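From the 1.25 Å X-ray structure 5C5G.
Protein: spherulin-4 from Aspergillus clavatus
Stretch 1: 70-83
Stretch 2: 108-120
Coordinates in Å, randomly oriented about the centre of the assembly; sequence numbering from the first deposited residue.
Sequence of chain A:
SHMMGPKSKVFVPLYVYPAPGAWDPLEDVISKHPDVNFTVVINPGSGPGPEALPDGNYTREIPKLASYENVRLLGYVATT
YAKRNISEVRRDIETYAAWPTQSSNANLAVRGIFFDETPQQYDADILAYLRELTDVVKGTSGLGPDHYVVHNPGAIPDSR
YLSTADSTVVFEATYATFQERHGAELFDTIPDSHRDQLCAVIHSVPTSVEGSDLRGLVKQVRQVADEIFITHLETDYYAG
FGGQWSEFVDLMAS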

# COMPACT_ATOMS: atom_id res chain seq x y z
N ASN A 70 12.25 -3.90 8.19
CA ASN A 70 11.98 -3.64 6.77
C ASN A 70 10.50 -3.62 6.43
O ASN A 70 10.14 -3.63 5.25
CB ASN A 70 12.72 -4.63 5.87
CG ASN A 70 12.37 -6.09 6.14
OD1 ASN A 70 12.11 -6.48 7.27
ND2 ASN A 70 12.40 -6.91 5.10
N VAL A 71 9.65 -3.55 7.44
CA VAL A 71 8.22 -3.43 7.26
C VAL A 71 7.76 -2.05 7.70
O VAL A 71 8.17 -1.56 8.76
CB VAL A 71 7.47 -4.47 8.12
CG1 VAL A 71 5.96 -4.19 8.20
CG2 VAL A 71 7.74 -5.87 7.58
N ARG A 72 6.90 -1.45 6.90
CA ARG A 72 6.20 -0.23 7.29
C ARG A 72 4.72 -0.48 7.19
O ARG A 72 4.15 -0.55 6.09
CB ARG A 72 6.60 0.93 6.38
CG ARG A 72 8.05 1.37 6.53
CD ARG A 72 8.35 1.90 7.93
NE ARG A 72 9.75 2.30 8.07
CZ ARG A 72 10.73 1.48 8.44
NH1 ARG A 72 11.98 1.94 8.53
NH2 ARG A 72 10.47 0.22 8.74
N LEU A 73 4.08 -0.65 8.34
CA LEU A 73 2.65 -0.85 8.40
C LEU A 73 1.93 0.48 8.26
O LEU A 73 2.33 1.49 8.82
CB LEU A 73 2.24 -1.45 9.75
CG LEU A 73 2.72 -2.86 10.00
CD1 LEU A 73 2.41 -3.27 11.42
CD2 LEU A 73 2.12 -3.85 9.06
N LEU A 74 0.82 0.43 7.52
CA LEU A 74 -0.07 1.58 7.37
C LEU A 74 -1.48 1.17 7.74
O LEU A 74 -1.92 0.07 7.41
CB LEU A 74 -0.09 2.07 5.91
CG LEU A 74 1.25 2.39 5.25
CD1 LEU A 74 1.00 2.82 3.81
CD2 LEU A 74 2.01 3.46 5.96
N GLY A 75 -2.20 2.09 8.36
CA GLY A 75 -3.61 1.86 8.64
C GLY A 75 -4.50 2.32 7.49
O GLY A 75 -4.37 3.46 7.04
N TYR A 76 -5.40 1.46 7.04
CA TYR A 76 -6.37 1.80 6.00
C TYR A 76 -7.43 2.76 6.52
O TYR A 76 -8.05 2.49 7.55
CB TYR A 76 -7.05 0.51 5.52
CG TYR A 76 -8.14 0.68 4.49
CD1 TYR A 76 -9.39 1.17 4.84
CD2 TYR A 76 -7.93 0.31 3.17
CE1 TYR A 76 -10.38 1.32 3.90
CE2 TYR A 76 -8.92 0.45 2.22
CZ TYR A 76 -10.14 0.97 2.59
OH TYR A 76 -11.15 1.12 1.66
N VAL A 77 -7.65 3.86 5.79
CA VAL A 77 -8.72 4.80 6.11
C VAL A 77 -9.43 5.18 4.82
O VAL A 77 -8.79 5.62 3.86
CB VAL A 77 -8.18 6.07 6.80
CG1 VAL A 77 -9.32 7.07 7.05
CG2 VAL A 77 -7.49 5.73 8.11
N ALA A 78 -10.75 5.03 4.78
CA ALA A 78 -11.51 5.39 3.60
C ALA A 78 -11.81 6.89 3.55
O ALA A 78 -12.07 7.50 4.59
CB ALA A 78 -12.82 4.62 3.57
N THR A 79 -11.80 7.48 2.35
CA THR A 79 -12.19 8.88 2.20
C THR A 79 -13.40 9.09 1.31
O THR A 79 -13.87 10.21 1.20
CB THR A 79 -11.05 9.77 1.68
OG1 THR A 79 -10.86 9.55 0.28
CG2 THR A 79 -9.76 9.53 2.42
N THR A 80 -13.88 8.04 0.65
CA THR A 80 -15.05 8.15 -0.24
C THR A 80 -14.91 9.31 -1.23
O THR A 80 -15.82 10.14 -1.37
CB THR A 80 -16.37 8.29 0.55
OG1 THR A 80 -16.29 7.50 1.74
CG2 THR A 80 -17.55 7.81 -0.31
N TYR A 81 -13.78 9.37 -1.92
CA TYR A 81 -13.55 10.40 -2.93
C TYR A 81 -13.64 11.79 -2.32
O TYR A 81 -14.10 12.73 -2.93
CB TYR A 81 -14.47 10.19 -4.13
CG TYR A 81 -14.31 8.78 -4.64
CD1 TYR A 81 -13.17 8.40 -5.34
CD2 TYR A 81 -15.27 7.81 -4.34
CE1 TYR A 81 -13.00 7.09 -5.77
CE2 TYR A 81 -15.10 6.50 -4.77
CZ TYR A 81 -13.98 6.15 -5.48
OH TYR A 81 -13.81 4.85 -5.91
N ALA A 82 -13.12 11.89 -1.09
CA ALA A 82 -13.06 13.15 -0.34
C ALA A 82 -14.43 13.68 0.04
O ALA A 82 -14.55 14.84 0.44
CB ALA A 82 -12.24 14.21 -1.10
N LYS A 83 -15.45 12.84 -0.06
CA LYS A 83 -16.80 13.21 0.34
C LYS A 83 -17.06 12.79 1.79
O LYS A 83 -18.02 13.26 2.40
CB LYS A 83 -17.84 12.56 -0.57
CG LYS A 83 -17.79 13.03 -2.02
CD LYS A 83 -18.57 12.09 -2.93
N LEU A 108 2.03 -2.71 18.75
CA LEU A 108 0.70 -2.67 18.17
C LEU A 108 0.52 -1.26 17.66
O LEU A 108 -0.02 -0.40 18.36
CB LEU A 108 -0.39 -3.05 19.18
CG LEU A 108 -1.77 -3.08 18.51
CD1 LEU A 108 -1.88 -4.22 17.51
CD2 LEU A 108 -2.90 -3.16 19.50
N ALA A 109 0.98 -1.02 16.44
CA ALA A 109 1.09 0.33 15.92
C ALA A 109 1.28 0.29 14.43
O ALA A 109 1.78 -0.70 13.88
CB ALA A 109 2.27 1.05 16.55
N VAL A 110 0.95 1.40 13.79
CA VAL A 110 1.26 1.62 12.38
C VAL A 110 2.15 2.85 12.27
O VAL A 110 2.27 3.64 13.21
CB VAL A 110 -0.01 1.73 11.52
CG1 VAL A 110 -0.82 0.43 11.59
CG2 VAL A 110 -0.86 2.90 11.95
N ARG A 111 2.78 2.99 11.10
CA ARG A 111 3.73 4.05 10.83
C ARG A 111 3.23 5.05 9.79
O ARG A 111 4.01 5.82 9.23
CB ARG A 111 5.07 3.44 10.40
CG ARG A 111 5.71 2.61 11.51
CD ARG A 111 6.84 1.72 11.04
NE ARG A 111 8.09 2.46 10.93
CZ ARG A 111 9.26 2.07 11.45
NH1 ARG A 111 10.32 2.84 11.27
NH2 ARG A 111 9.39 0.93 12.12
N GLY A 112 1.92 5.06 9.59
CA GLY A 112 1.31 5.95 8.63
C GLY A 112 -0.06 5.46 8.27
O GLY A 112 -0.59 4.52 8.87
N ILE A 113 -0.64 6.12 7.28
CA ILE A 113 -2.01 5.91 6.86
C ILE A 113 -2.09 5.76 5.35
O ILE A 113 -1.43 6.50 4.60
CB ILE A 113 -2.91 7.09 7.31
CG1 ILE A 113 -2.91 7.23 8.84
CG2 ILE A 113 -4.32 6.95 6.78
CD1 ILE A 113 -3.52 6.08 9.62
N PHE A 114 -2.92 4.81 4.95
CA PHE A 114 -3.29 4.56 3.55
C PHE A 114 -4.71 5.06 3.36
O PHE A 114 -5.64 4.50 3.93
CB PHE A 114 -3.22 3.05 3.29
CG PHE A 114 -3.71 2.62 1.94
CD1 PHE A 114 -2.88 2.64 0.85
CD2 PHE A 114 -5.00 2.15 1.78
CE1 PHE A 114 -3.32 2.20 -0.40
CE2 PHE A 114 -5.45 1.70 0.54
CZ PHE A 114 -4.61 1.72 -0.54
N PHE A 115 -4.87 6.14 2.60
CA PHE A 115 -6.18 6.75 2.34
C PHE A 115 -6.74 6.17 1.06
O PHE A 115 -6.24 6.44 -0.04
CB PHE A 115 -6.05 8.26 2.21
CG PHE A 115 -5.70 8.95 3.50
CD1 PHE A 115 -6.66 9.06 4.51
CD2 PHE A 115 -4.46 9.52 3.71
CE1 PHE A 115 -6.38 9.71 5.70
CE2 PHE A 115 -4.16 10.17 4.90
CZ PHE A 115 -5.13 10.27 5.90
N ASP A 116 -7.80 5.39 1.18
CA ASP A 116 -8.44 4.79 0.02
C ASP A 116 -9.44 5.74 -0.61
O ASP A 116 -10.00 6.62 0.05
CB ASP A 116 -9.11 3.47 0.40
CG ASP A 116 -9.28 2.54 -0.78
OD1 ASP A 116 -8.65 2.74 -1.84
OD2 ASP A 116 -10.08 1.59 -0.66
N GLU A 117 -9.61 5.57 -1.90
CA GLU A 117 -10.61 6.28 -2.69
C GLU A 117 -10.38 7.77 -2.71
O GLU A 117 -11.31 8.56 -2.57
CB GLU A 117 -12.03 6.02 -2.16
CG GLU A 117 -12.37 4.57 -1.94
CD GLU A 117 -13.56 4.37 -0.99
OE1 GLU A 117 -13.68 5.10 0.03
OE2 GLU A 117 -14.36 3.46 -1.27
N THR A 118 -9.15 8.20 -2.89
CA THR A 118 -8.92 9.63 -3.06
C THR A 118 -9.36 10.01 -4.48
O THR A 118 -9.36 9.19 -5.39
CB THR A 118 -7.46 9.98 -2.81
OG1 THR A 118 -6.63 9.18 -3.66
CG2 THR A 118 -7.10 9.75 -1.35
N PRO A 119 -9.78 11.27 -4.69
CA PRO A 119 -10.31 11.66 -6.00
C PRO A 119 -9.24 11.87 -7.05
O PRO A 119 -8.08 12.14 -6.70
CB PRO A 119 -11.04 12.97 -5.70
CG PRO A 119 -10.57 13.41 -4.41
CD PRO A 119 -9.97 12.30 -3.66
N GLN A 120 -9.63 11.71 -8.30
CA GLN A 120 -8.76 12.01 -9.43
C GLN A 120 -8.84 13.45 -9.85
O GLN A 120 -7.85 14.02 -10.28
CB GLN A 120 -9.16 11.19 -10.64
CG GLN A 120 -8.73 9.75 -10.64
CD GLN A 120 -9.26 9.05 -11.86
OE1 GLN A 120 -10.39 8.56 -11.86
NE2 GLN A 120 -8.48 9.04 -12.94
O HOH W 1 8.11 -1.94 11.59
O HOH W 2 -13.97 1.66 1.47
O HOH W 3 -16.21 4.78 1.32

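Two arginines lie flat on one another at one end of this contact: the guanidinium of Arg72 stacks on that of Arg111, centres 3.4 Å apart and planes at 15°, although NE of Arg72 and NH1 of Arg111, both donors, stand only 3.3 Å apart. A planar guanidinium donates around its rim and leaves its faces free, and the rims here are well supplied: NH2 of Arg72 bonds O of Val71 (2.9 Å), NE of each arginine and NH1 of Arg111 have partners elsewhere in the structure, and a water lies 2.9 Å from O of Val71 and accepts a weak bond from NH2 of Arg111 (3.2 Å).

Beyond this pair the strands 71-78 and 112-116 run side by side as parallel neighbours. The ladder starts where N of Arg111 donates to O of Leu73 (2.8 Å) and N of Gly75 to O of Gly112 (3.0 Å). It continues with N of Phe114 to O of Gly75 (2.9 Å), N of Val77 to O of Phe114 (2.8 Å), N of Asp116 to O of Val77 (2.9 Å) and N of Thr79 to O of Asp116 (3.0 Å). N of Gly112, buried by the contact, finds no partner. Glycine suits this position, since a CB here would sit 3.0 Å from CD2 of Leu74, a clash.

Side chains alternate between the two faces of the sheet. On one, CG2 of Val77 packs against CG2 of Ile113 (3.6 Å) and CB of Val77 against CD1 of Phe115 (4.1 Å), branched and aromatic groups filling a buried, apolar layer. On the other, Tyr76 and Phe114 meet obliquely, CD2 to CD2 at 3.7 Å, with ring planes at 37°. The tyrosine hydroxyl adds what phenylalanine lacks: OH of Tyr76 donates a short bond to OD2 of Asp116 (2.6 Å) and accepts one from a water (2.9 Å), so the aromatic layer ends in a polar group.

Past the strands, Glu117 fastens the loop, its backbone at phi/psi 63/44°. Its OE1 accepts from N of Thr80 (3.0 Å), and a water donating to the same OE1 (2.9 Å) also lies 2.8 Å from OG1 of Thr80. O of Glu117 takes a weak bond from N of Tyr81 (2.7 Å), while CB of Glu117 sits over the Tyr81 ring, 3.9 Å from its centroid, in a CH-pi contact. CB of Ala82 against CG of Pro119 (3.8 Å) closes the interface, which buries 1101 Å² over both sides.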